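Local coordinates for protein HepC.19480.a.B1 (Helicobacter pylori, PDB 6MTZ) that is of unknown function but is probably a DHH/DHHA1-type phosphoesterase that hydrolyses phosphate ester bonds in a substrate not yet identified, at residues A[97-103]-A[128-132]; A[183-189]-A[245-250]; A[267-271]-A[341-345]. Numbering follows the deposited sequence.

Contact 1. Residues A[97-103]-A[128-132]. With EDO (1,2-ethanediol), chain C.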
loop_
_atom_site.group_PDB
_atom_site.type_symbol
_atom_site.label_atom_id
_atom_site.label_comp_id
_atom_site.label_asym_id
_atom_site.label_seq_id
_atom_site.Cartn_x
_atom_site.Cartn_y
_atom_site.Cartn_z
ATOM N N GLN A 97 7.163 23.027 -3.440
ATOM C CA GLN A 97 5.842 23.410 -2.956
ATOM C C GLN A 97 5.226 22.266 -2.168
ATOM O O GLN A 97 5.445 21.093 -2.469
ATOM C CB GLN A 97 4.923 23.781 -4.115
ATOM C CG GLN A 97 3.514 24.173 -3.695
ATOM C CD GLN A 97 2.670 24.641 -4.869
ATOM O OE1 GLN A 97 3.201 24.955 -5.940
ATOM N NE2 GLN A 97 1.351 24.689 -4.676
ATOM N N ILE A 98 4.443 22.609 -1.155
ATOM C CA ILE A 98 3.775 21.606 -0.341
ATOM C C ILE A 98 2.317 21.994 -0.168
ATOM O O ILE A 98 1.999 23.161 0.094
ATOM C CB ILE A 98 4.454 21.427 1.030
ATOM C CG1 ILE A 98 3.582 20.565 1.936
ATOM C CG2 ILE A 98 4.745 22.766 1.691
ATOM C CD1 ILE A 98 4.158 20.430 3.309
ATOM N N GLN A 99 1.432 21.016 -0.316
ATOM C CA GLN A 99 0.006 21.219 -0.098
ATOM C C GLN A 99 -0.563 19.995 0.603
ATOM O O GLN A 99 -0.490 18.881 0.071
ATOM C CB GLN A 99 -0.722 21.469 -1.419
ATOM C CG GLN A 99 -2.200 21.765 -1.264
ATOM C CD GLN A 99 -2.431 23.027 -0.468
ATOM O OE1 GLN A 99 -2.149 24.126 -0.943
ATOM N NE2 GLN A 99 -2.936 22.878 0.760
ATOM N N LEU A 100 -1.121 20.200 1.791
ATOM C CA LEU A 100 -1.829 19.152 2.515
ATOM C C LEU A 100 -3.323 19.425 2.414
ATOM O O LEU A 100 -3.768 20.550 2.668
ATOM C CB LEU A 100 -1.389 19.075 3.984
ATOM C CG LEU A 100 -1.959 17.878 4.782
ATOM C CD1 LEU A 100 -0.944 17.277 5.745
ATOM C CD2 LEU A 100 -3.246 18.224 5.543
ATOM N N LEU A 101 -4.084 18.395 2.041
ATOM C CA LEU A 101 -5.534 18.460 1.893
ATOM C C LEU A 101 -6.155 17.379 2.761
ATOM O O LEU A 101 -5.834 16.201 2.590
ATOM C CB LEU A 101 -5.948 18.246 0.435
ATOM C CG LEU A 101 -5.274 19.198 -0.547
ATOM C CD1 LEU A 101 -5.537 18.763 -1.975
ATOM C CD2 LEU A 101 -5.720 20.658 -0.308
ATOM N N ASP A 102 -7.058 17.761 3.667
ATOM C CA ASP A 102 -7.641 16.774 4.571
ATOM C C ASP A 102 -8.959 17.296 5.130
ATOM O O ASP A 102 -9.277 18.484 5.030
ATOM C CB ASP A 102 -6.679 16.407 5.713
ATOM C CG ASP A 102 -7.251 15.327 6.627
ATOM O OD1 ASP A 102 -7.784 14.341 6.083
ATOM O OD2 ASP A 102 -7.213 15.478 7.868
ATOM N N HIS A 103 -9.714 16.379 5.752
ATOM C CA HIS A 103 -11.044 16.672 6.264
ATOM C C HIS A 103 -11.274 16.196 7.701
ATOM O O HIS A 103 -12.425 16.173 8.148
ATOM C CB HIS A 103 -12.097 16.055 5.335
ATOM C CG HIS A 103 -12.201 14.564 5.433
ATOM N ND1 HIS A 103 -12.963 13.931 6.392
ATOM C CD2 HIS A 103 -11.655 13.582 4.680
ATOM C CE1 HIS A 103 -12.869 12.622 6.232
ATOM N NE2 HIS A 103 -12.086 12.385 5.198
ATOM N N ILE A 128 -11.678 17.235 -2.299
ATOM C CA ILE A 128 -10.751 18.339 -2.062
ATOM C C ILE A 128 -9.570 18.270 -3.033
ATOM O O ILE A 128 -9.215 19.266 -3.669
ATOM C CB ILE A 128 -10.270 18.343 -0.597
ATOM C CG1 ILE A 128 -11.442 18.475 0.377
ATOM C CG2 ILE A 128 -9.270 19.473 -0.376
ATOM C CD1 ILE A 128 -11.036 18.274 1.820
ATOM N N VAL A 129 -8.939 17.093 -3.158
ATOM C CA VAL A 129 -7.836 16.936 -4.109
ATOM C C VAL A 129 -8.286 17.319 -5.511
ATOM O O VAL A 129 -7.604 18.071 -6.218
ATOM C CB VAL A 129 -7.288 15.497 -4.092
ATOM C CG1 VAL A 129 -6.271 15.310 -5.237
ATOM C CG2 VAL A 129 -6.654 15.183 -2.744
ATOM N N TYR A 130 -9.433 16.788 -5.943
ATOM C CA TYR A 130 -9.865 17.019 -7.316
ATOM C C TYR A 130 -10.037 18.508 -7.589
ATOM O O TYR A 130 -9.548 19.035 -8.599
ATOM C CB TYR A 130 -11.167 16.272 -7.625
ATOM C CG TYR A 130 -11.633 16.599 -9.032
ATOM C CD1 TYR A 130 -10.933 16.130 -10.126
ATOM C CD2 TYR A 130 -12.722 17.451 -9.255
ATOM C CE1 TYR A 130 -11.332 16.453 -11.435
ATOM C CE2 TYR A 130 -13.131 17.788 -10.556
ATOM C CZ TYR A 130 -12.425 17.295 -11.639
ATOM O OH TYR A 130 -12.803 17.615 -12.927
ATOM N N GLU A 131 -10.710 19.213 -6.686
ATOM C CA GLU A 131 -10.980 20.621 -6.948
ATOM C C GLU A 131 -9.702 21.446 -6.870
ATOM O O GLU A 131 -9.511 22.376 -7.662
ATOM C CB GLU A 131 -12.070 21.126 -5.997
ATOM C CG GLU A 131 -13.459 20.806 -6.596
ATOM C CD GLU A 131 -14.619 20.716 -5.608
ATOM O OE1 GLU A 131 -15.716 20.334 -6.065
ATOM O OE2 GLU A 131 -14.461 21.014 -4.406
ATOM N N PHE A 132 -8.781 21.080 -5.979
ATOM C CA PHE A 132 -7.497 21.778 -5.936
ATOM C C PHE A 132 -6.690 21.545 -7.214
ATOM O O PHE A 132 -6.139 22.489 -7.789
ATOM C CB PHE A 132 -6.692 21.344 -4.704
ATOM C CG PHE A 132 -5.280 21.858 -4.699
ATOM C CD1 PHE A 132 -4.998 23.161 -4.278
ATOM C CD2 PHE A 132 -4.234 21.048 -5.093
ATOM C CE1 PHE A 132 -3.693 23.632 -4.258
ATOM C CE2 PHE A 132 -2.918 21.520 -5.088
ATOM C CZ PHE A 132 -2.651 22.804 -4.683
HETATM C C1 EDO C . -17.061 16.291 -8.770
HETATM O O1 EDO C . -18.381 16.247 -8.211
HETATM C C2 EDO C . -16.114 17.023 -7.818
HETATM O O2 EDO C . -15.909 18.378 -8.232
#
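When a helix packs on a β-sheet, alternate strand residues supply the interface, and strand 97-102 follows that rule: Gln97, Gln99 and Leu101 direct their CA-to-CB bonds toward helix 128-132, which runs at 137° to the strand with the axes 9.0 Å apart. Leu101 is the residue most covered. In its m,t rotamer it brings CB to 3.6 Å from Ile128 CG2, while its CD1 lies 3.6 Å from Val129 CA and 3.9 Å from Phe132 CB. Ile128, also m,t, extends CD1 along the strand to 3.7 Å from the carbonyl O of Asp102. Phe132 adopts t with chi2 near 81°, so its ring reaches out to the strand and meets Gln99. That glutamine is folded rather than extended (t,p): NE2 donates to the backbone O of Leu100 at 3.1 Å, and CG comes 3.9 Å from the centroid of the Phe132 ring, a CH-pi contact over the face. The extended t,t chain of Gln97 merely approaches the ring edge. Phe118 of strand 117-119 touches Gln99, Leu101 and Ile128. Asp102 points away from the helix, and its OD1 is hydrogen-bonded to His104 ND1. Asp102-His103-His104 is the sequence that names the DHH family, so this packing sits beneath what is, in relatives, a metal-binding catalytic motif at the C-terminal end of a strand of a parallel, Rossmann-like α/β sheet.

Contact 2. Residues A[183-189]-A[245-250]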
loop_
_atom_site.group_PDB
_atom_site.type_symbol
_atom_site.label_atom_id
_atom_site.label_comp_id
_atom_site.label_asym_id
_atom_site.label_seq_id
_atom_site.Cartn_x
_atom_site.Cartn_y
_atom_site.Cartn_z
ATOM N N GLU A 183 -5.184 -9.089 -1.831
ATOM C CA GLU A 183 -4.484 -10.212 -2.446
ATOM C C GLU A 183 -3.008 -9.934 -2.718
ATOM O O GLU A 183 -2.245 -10.884 -2.877
ATOM C CB GLU A 183 -5.176 -10.616 -3.757
ATOM C CG GLU A 183 -6.575 -11.247 -3.595
ATOM C CD GLU A 183 -7.639 -10.218 -3.266
ATOM O OE1 GLU A 183 -7.384 -9.013 -3.503
ATOM O OE2 GLU A 183 -8.714 -10.608 -2.755
ATOM N N LEU A 184 -2.593 -8.666 -2.835
ATOM C CA LEU A 184 -1.177 -8.306 -2.947
ATOM C C LEU A 184 -0.759 -7.589 -1.664
ATOM O O LEU A 184 -1.175 -6.445 -1.417
ATOM C CB LEU A 184 -0.912 -7.424 -4.170
ATOM C CG LEU A 184 -1.296 -7.966 -5.560
ATOM C CD1 LEU A 184 -1.033 -6.922 -6.643
ATOM C CD2 LEU A 184 -0.549 -9.270 -5.903
ATOM N N ASN A 185 0.080 -8.254 -0.867
ATOM C CA ASN A 185 0.586 -7.670 0.373
ATOM C C ASN A 185 1.150 -6.274 0.132
ATOM O O ASN A 185 2.021 -6.078 -0.729
ATOM C CB ASN A 185 1.671 -8.567 0.978
ATOM C CG ASN A 185 2.219 -8.014 2.285
ATOM O OD1 ASN A 185 3.183 -7.259 2.296
ATOM N ND2 ASN A 185 1.604 -8.407 3.400
ATOM N N ARG A 186 0.653 -5.309 0.918
ATOM C CA ARG A 186 0.995 -3.910 0.682
ATOM C C ARG A 186 2.450 -3.626 1.026
ATOM O O ARG A 186 3.125 -2.876 0.306
ATOM C CB ARG A 186 0.071 -2.986 1.480
ATOM C CG ARG A 186 0.292 -1.496 1.175
ATOM C CD ARG A 186 -0.816 -0.582 1.777
ATOM N NE ARG A 186 -0.850 -0.567 3.246
ATOM C CZ ARG A 186 -0.164 0.284 4.015
ATOM N NH1 ARG A 186 0.619 1.210 3.469
ATOM N NH2 ARG A 186 -0.270 0.225 5.336
ATOM N N PHE A 187 2.956 -4.221 2.112
ATOM C CA PHE A 187 4.338 -3.965 2.505
ATOM C C PHE A 187 5.309 -4.485 1.456
ATOM O O PHE A 187 6.250 -3.786 1.063
ATOM C CB PHE A 187 4.666 -4.611 3.854
ATOM C CG PHE A 187 6.085 -4.339 4.300
ATOM C CD1 PHE A 187 7.128 -5.159 3.909
ATOM C CD2 PHE A 187 6.379 -3.212 5.046
ATOM C CE1 PHE A 187 8.441 -4.874 4.285
ATOM C CE2 PHE A 187 7.676 -2.930 5.426
ATOM C CZ PHE A 187 8.709 -3.759 5.045
ATOM N N MET A 188 5.114 -5.727 1.010
ATOM C CA MET A 188 6.086 -6.325 0.107
ATOM C C MET A 188 5.961 -5.784 -1.313
ATOM O O MET A 188 6.968 -5.706 -2.021
ATOM C CB MET A 188 5.940 -7.851 0.111
ATOM C CG MET A 188 6.274 -8.516 1.465
ATOM S SD MET A 188 7.975 -8.294 2.006
ATOM C CE MET A 188 8.886 -9.329 0.840
ATOM N N PHE A 189 4.754 -5.400 -1.741
ATOM C CA PHE A 189 4.476 -5.048 -3.138
ATOM C C PHE A 189 3.747 -3.707 -3.210
ATOM O O PHE A 189 2.638 -3.604 -3.726
ATOM C CB PHE A 189 3.654 -6.136 -3.811
ATOM C CG PHE A 189 4.077 -7.527 -3.426
ATOM C CD1 PHE A 189 5.350 -7.974 -3.720
ATOM C CD2 PHE A 189 3.196 -8.385 -2.776
ATOM C CE1 PHE A 189 5.747 -9.273 -3.374
ATOM C CE2 PHE A 189 3.577 -9.670 -2.427
ATOM C CZ PHE A 189 4.859 -10.120 -2.729
ATOM N N ALA A 245 0.521 -14.622 -8.305
ATOM C CA ALA A 245 0.899 -13.234 -8.530
ATOM C C ALA A 245 1.970 -12.789 -7.531
ATOM O O ALA A 245 2.936 -12.113 -7.906
ATOM C CB ALA A 245 -0.339 -12.334 -8.451
ATOM N N GLN A 246 1.843 -13.193 -6.262
ATOM C CA GLN A 246 2.803 -12.757 -5.250
ATOM C C GLN A 246 4.158 -13.433 -5.429
ATOM O O GLN A 246 5.198 -12.763 -5.388
ATOM C CB GLN A 246 2.232 -12.998 -3.855
ATOM C CG GLN A 246 1.087 -12.027 -3.576
ATOM C CD GLN A 246 0.517 -12.131 -2.181
ATOM O OE1 GLN A 246 0.648 -11.206 -1.361
ATOM N NE2 GLN A 246 -0.152 -13.247 -1.907
ATOM N N THR A 247 4.175 -14.758 -5.633
ATOM C CA THR A 247 5.452 -15.450 -5.813
ATOM C C THR A 247 6.238 -14.876 -6.991
ATOM O O THR A 247 7.468 -14.737 -6.912
ATOM C CB THR A 247 5.242 -16.959 -6.000
ATOM O OG1 THR A 247 4.408 -17.201 -7.137
ATOM C CG2 THR A 247 4.597 -17.574 -4.768
ATOM N N HIS A 248 5.555 -14.535 -8.095
ATOM C CA HIS A 248 6.252 -13.932 -9.228
ATOM C C HIS A 248 6.938 -12.634 -8.820
ATOM O O HIS A 248 8.091 -12.383 -9.197
ATOM C CB HIS A 248 5.301 -13.661 -10.394
ATOM C CG HIS A 248 5.961 -12.961 -11.547
ATOM N ND1 HIS A 248 5.925 -11.591 -11.713
ATOM C CD2 HIS A 248 6.693 -13.441 -12.581
ATOM C CE1 HIS A 248 6.593 -11.261 -12.804
ATOM N NE2 HIS A 248 7.070 -12.366 -13.349
ATOM N N LEU A 249 6.243 -11.804 -8.039
ATOM C CA LEU A 249 6.866 -10.586 -7.531
ATOM C C LEU A 249 7.958 -10.901 -6.517
ATOM O O LEU A 249 8.959 -10.182 -6.452
ATOM C CB LEU A 249 5.806 -9.669 -6.928
ATOM C CG LEU A 249 4.748 -9.225 -7.946
ATOM C CD1 LEU A 249 3.629 -8.430 -7.263
ATOM C CD2 LEU A 249 5.383 -8.393 -9.060
ATOM N N LEU A 250 7.801 -11.979 -5.735
ATOM C CA LEU A 250 8.857 -12.355 -4.798
ATOM C C LEU A 250 10.093 -12.860 -5.527
ATOM O O LEU A 250 11.223 -12.616 -5.069
ATOM C CB LEU A 250 8.356 -13.423 -3.811
ATOM C CG LEU A 250 7.300 -13.007 -2.780
ATOM C CD1 LEU A 250 6.887 -14.193 -1.933
ATOM C CD2 LEU A 250 7.801 -11.853 -1.908
#
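A loop can be fixed to a helix by one aromatic wedge and one well-placed amide, and here Phe189, Gln246 and Leu249 carry most of that work. Phe189 points at helix 245-250 and offers different parts of its ring to its neighbours: Leu249 CD1 lies over a face, 4.3 Å from the centroid in a CH-pi contact, whereas Leu250 CD2 sits at the edge, 3.5 Å from Phe189 CZ. Gln246 reaches across in an m,t conformation, and its OE1 accepts a nearly straight hydrogen bond from Asn185 N at 3.0 Å. Leu184 packs its CD2 4.0 Å from Ala245 CB. The loop also braces itself, since Asn185 OD1 accepts from Met188 N at 2.8 Å, an Asx motif that shapes the turn before Phe189. Phe189 is the N-cap residue of helix 190-203, whose Tyr196 OH is hydrogen-bonded to Glu183 OE1, while Glu183 OE2 forms a salt bridge with Lys225. Around the contact, helix 276-285 meets Gln246 and Leu250 through Leu278, and strand 264-270 touches Met188 and Leu250 through Ser269 and Phe267.

Contact 3. Residues A[267-271]-A[341-345]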
loop_
_atom_site.group_PDB
_atom_site.type_symbol
_atom_site.label_atom_id
_atom_site.label_comp_id
_atom_site.label_asym_id
_atom_site.label_seq_id
_atom_site.Cartn_x
_atom_site.Cartn_y
_atom_site.Cartn_z
ATOM N N PHE A 267 14.160 -17.555 2.383
ATOM C CA PHE A 267 13.640 -16.307 1.844
ATOM C C PHE A 267 12.764 -15.678 2.915
ATOM O O PHE A 267 11.844 -16.330 3.426
ATOM C CB PHE A 267 12.844 -16.560 0.558
ATOM C CG PHE A 267 12.313 -15.306 -0.108
ATOM C CD1 PHE A 267 11.266 -14.580 0.453
ATOM C CD2 PHE A 267 12.822 -14.888 -1.327
ATOM C CE1 PHE A 267 10.775 -13.455 -0.164
ATOM C CE2 PHE A 267 12.325 -13.757 -1.957
ATOM C CZ PHE A 267 11.297 -13.043 -1.373
ATOM N N LEU A 268 13.038 -14.416 3.237
ATOM C CA LEU A 268 12.377 -13.710 4.330
ATOM C C LEU A 268 11.424 -12.661 3.773
ATOM O O LEU A 268 11.849 -11.748 3.051
ATOM C CB LEU A 268 13.407 -13.055 5.249
ATOM C CG LEU A 268 12.795 -12.012 6.180
ATOM C CD1 LEU A 268 12.000 -12.691 7.258
ATOM C CD2 LEU A 268 13.888 -11.151 6.781
ATOM N N SER A 269 10.147 -12.785 4.115
ATOM C CA SER A 269 9.147 -11.772 3.814
ATOM C C SER A 269 8.636 -11.176 5.124
ATOM O O SER A 269 8.991 -11.636 6.213
ATOM C CB SER A 269 8.004 -12.365 2.990
ATOM O OG SER A 269 7.198 -13.213 3.783
ATOM N N TYR A 270 7.766 -10.165 5.014
ATOM C CA TYR A 270 7.304 -9.411 6.179
ATOM C C TYR A 270 5.843 -9.039 6.028
ATOM O O TYR A 270 5.457 -8.478 5.000
ATOM C CB TYR A 270 8.118 -8.137 6.364
ATOM C CG TYR A 270 7.750 -7.296 7.564
ATOM C CD1 TYR A 270 8.038 -7.732 8.852
ATOM C CD2 TYR A 270 7.177 -6.032 7.409
ATOM C CE1 TYR A 270 7.745 -6.965 9.958
ATOM C CE2 TYR A 270 6.874 -5.238 8.525
ATOM C CZ TYR A 270 7.159 -5.715 9.795
ATOM O OH TYR A 270 6.873 -4.949 10.910
ATOM N N SER A 271 5.046 -9.346 7.056
ATOM C CA SER A 271 3.607 -9.077 7.166
ATOM C C SER A 271 2.743 -9.920 6.233
ATOM O O SER A 271 1.544 -9.638 6.095
ATOM C CB SER A 271 3.274 -7.594 6.944
ATOM O OG SER A 271 3.279 -7.259 5.557
ATOM N N TYR A 341 12.488 -2.470 5.165
ATOM C CA TYR A 341 12.698 -3.917 5.093
ATOM C C TYR A 341 14.101 -4.312 5.556
ATOM O O TYR A 341 14.282 -5.367 6.178
ATOM C CB TYR A 341 12.434 -4.438 3.674
ATOM C CG TYR A 341 12.786 -5.911 3.547
ATOM C CD1 TYR A 341 11.890 -6.888 3.958
ATOM C CD2 TYR A 341 14.024 -6.320 3.042
ATOM C CE1 TYR A 341 12.206 -8.241 3.872
ATOM C CE2 TYR A 341 14.348 -7.674 2.950
ATOM C CZ TYR A 341 13.430 -8.626 3.363
ATOM O OH TYR A 341 13.726 -9.967 3.283
ATOM N N ARG A 342 15.111 -3.489 5.264
ATOM C CA ARG A 342 16.465 -3.836 5.692
ATOM C C ARG A 342 16.553 -3.942 7.216
ATOM O O ARG A 342 17.230 -4.833 7.747
ATOM C CB ARG A 342 17.473 -2.816 5.155
ATOM N N ASP A 343 15.861 -3.047 7.933
ATOM C CA ASP A 343 15.846 -3.097 9.396
ATOM C C ASP A 343 15.306 -4.427 9.906
ATOM O O ASP A 343 15.818 -4.989 10.881
ATOM C CB ASP A 343 15.003 -1.957 9.954
ATOM C CG ASP A 343 15.683 -0.615 9.833
ATOM O OD1 ASP A 343 16.920 -0.579 9.661
ATOM O OD2 ASP A 343 14.973 0.406 9.923
ATOM N N ILE A 344 14.258 -4.930 9.268
ATOM C CA ILE A 344 13.672 -6.200 9.683
ATOM C C ILE A 344 14.633 -7.342 9.396
ATOM O O ILE A 344 14.845 -8.227 10.239
ATOM C CB ILE A 344 12.309 -6.386 8.984
ATOM C CG1 ILE A 344 11.262 -5.486 9.657
ATOM C CG2 ILE A 344 11.860 -7.840 9.020
ATOM C CD1 ILE A 344 10.478 -4.620 8.719
ATOM N N LYS A 345 15.271 -7.309 8.226
ATOM C CA LYS A 345 16.158 -8.391 7.817
ATOM C C LYS A 345 17.367 -8.496 8.732
ATOM O O LYS A 345 17.774 -9.601 9.106
ATOM C CB LYS A 345 16.601 -8.169 6.378
ATOM C CG LYS A 345 17.458 -9.286 5.813
ATOM C CD LYS A 345 18.019 -8.872 4.461
ATOM C CE LYS A 345 18.817 -9.997 3.830
ATOM N NZ LYS A 345 19.428 -9.578 2.541
#
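At the apolar centre, Ile344 CD1 sits almost squarely over the Tyr270 ring, 3.6 Å from its centroid and only 8° off the normal, a close CH-pi contact. Two strand positions earlier, Leu268 also faces the helix, with its CD2 4.5 Å from Ile344 CG2, 4.3 Å from Tyr341 CZ and 3.7 Å from Lys345 CA. The intervening Ser269 points away, as strand alternation requires, and its OG is hydrogen-bonded to Asp294 and Tyr292 of strand 291-295. Farther out, the Tyr341 side chain, in the t rotamer, swings its end to the strand, where OH donates to the backbone O of Leu268 at 2.6 Å. At the polar edge, only the inner part of Lys345 takes part; its extended chain leads NZ away to Asp256 O. Strand 267-270 and helix 341-345 meet at 124°, 9.5 Å between axes. The chemistry is thus that of helix-on-sheet packing: dispersion and CH-pi contacts make up the bulk, and one short phenol-to-carbonyl hydrogen bond adds a directional tie that fixes the helix's first turn against the strand.

The three contacts come in series along the chain and trace its passage from one domain to the other. Contact 1 belongs to the N-terminal domain and its parallel sheet; its centre lies about 30 Å from that of contact 2 and 34 Å from that of contact 3, without touching either. Contact 3 lies in the C-terminal domain, on the mixed sheet, across the chain's centre from contact 1. Contact 2, made by the helical region between the sheets, is its close neighbour, 13 Å between centres: Asn185 ND2 is probably hydrogen-bonded to Ser271 OG at 3.0 Å, and Phe187 meets Tyr270 edge-to-face. Contacts 2 and 3 thus join the linking helices to the C-terminal domain. If the protein works as DHH/DHHA1 relatives do, its active site would lie in the cleft between the two domains.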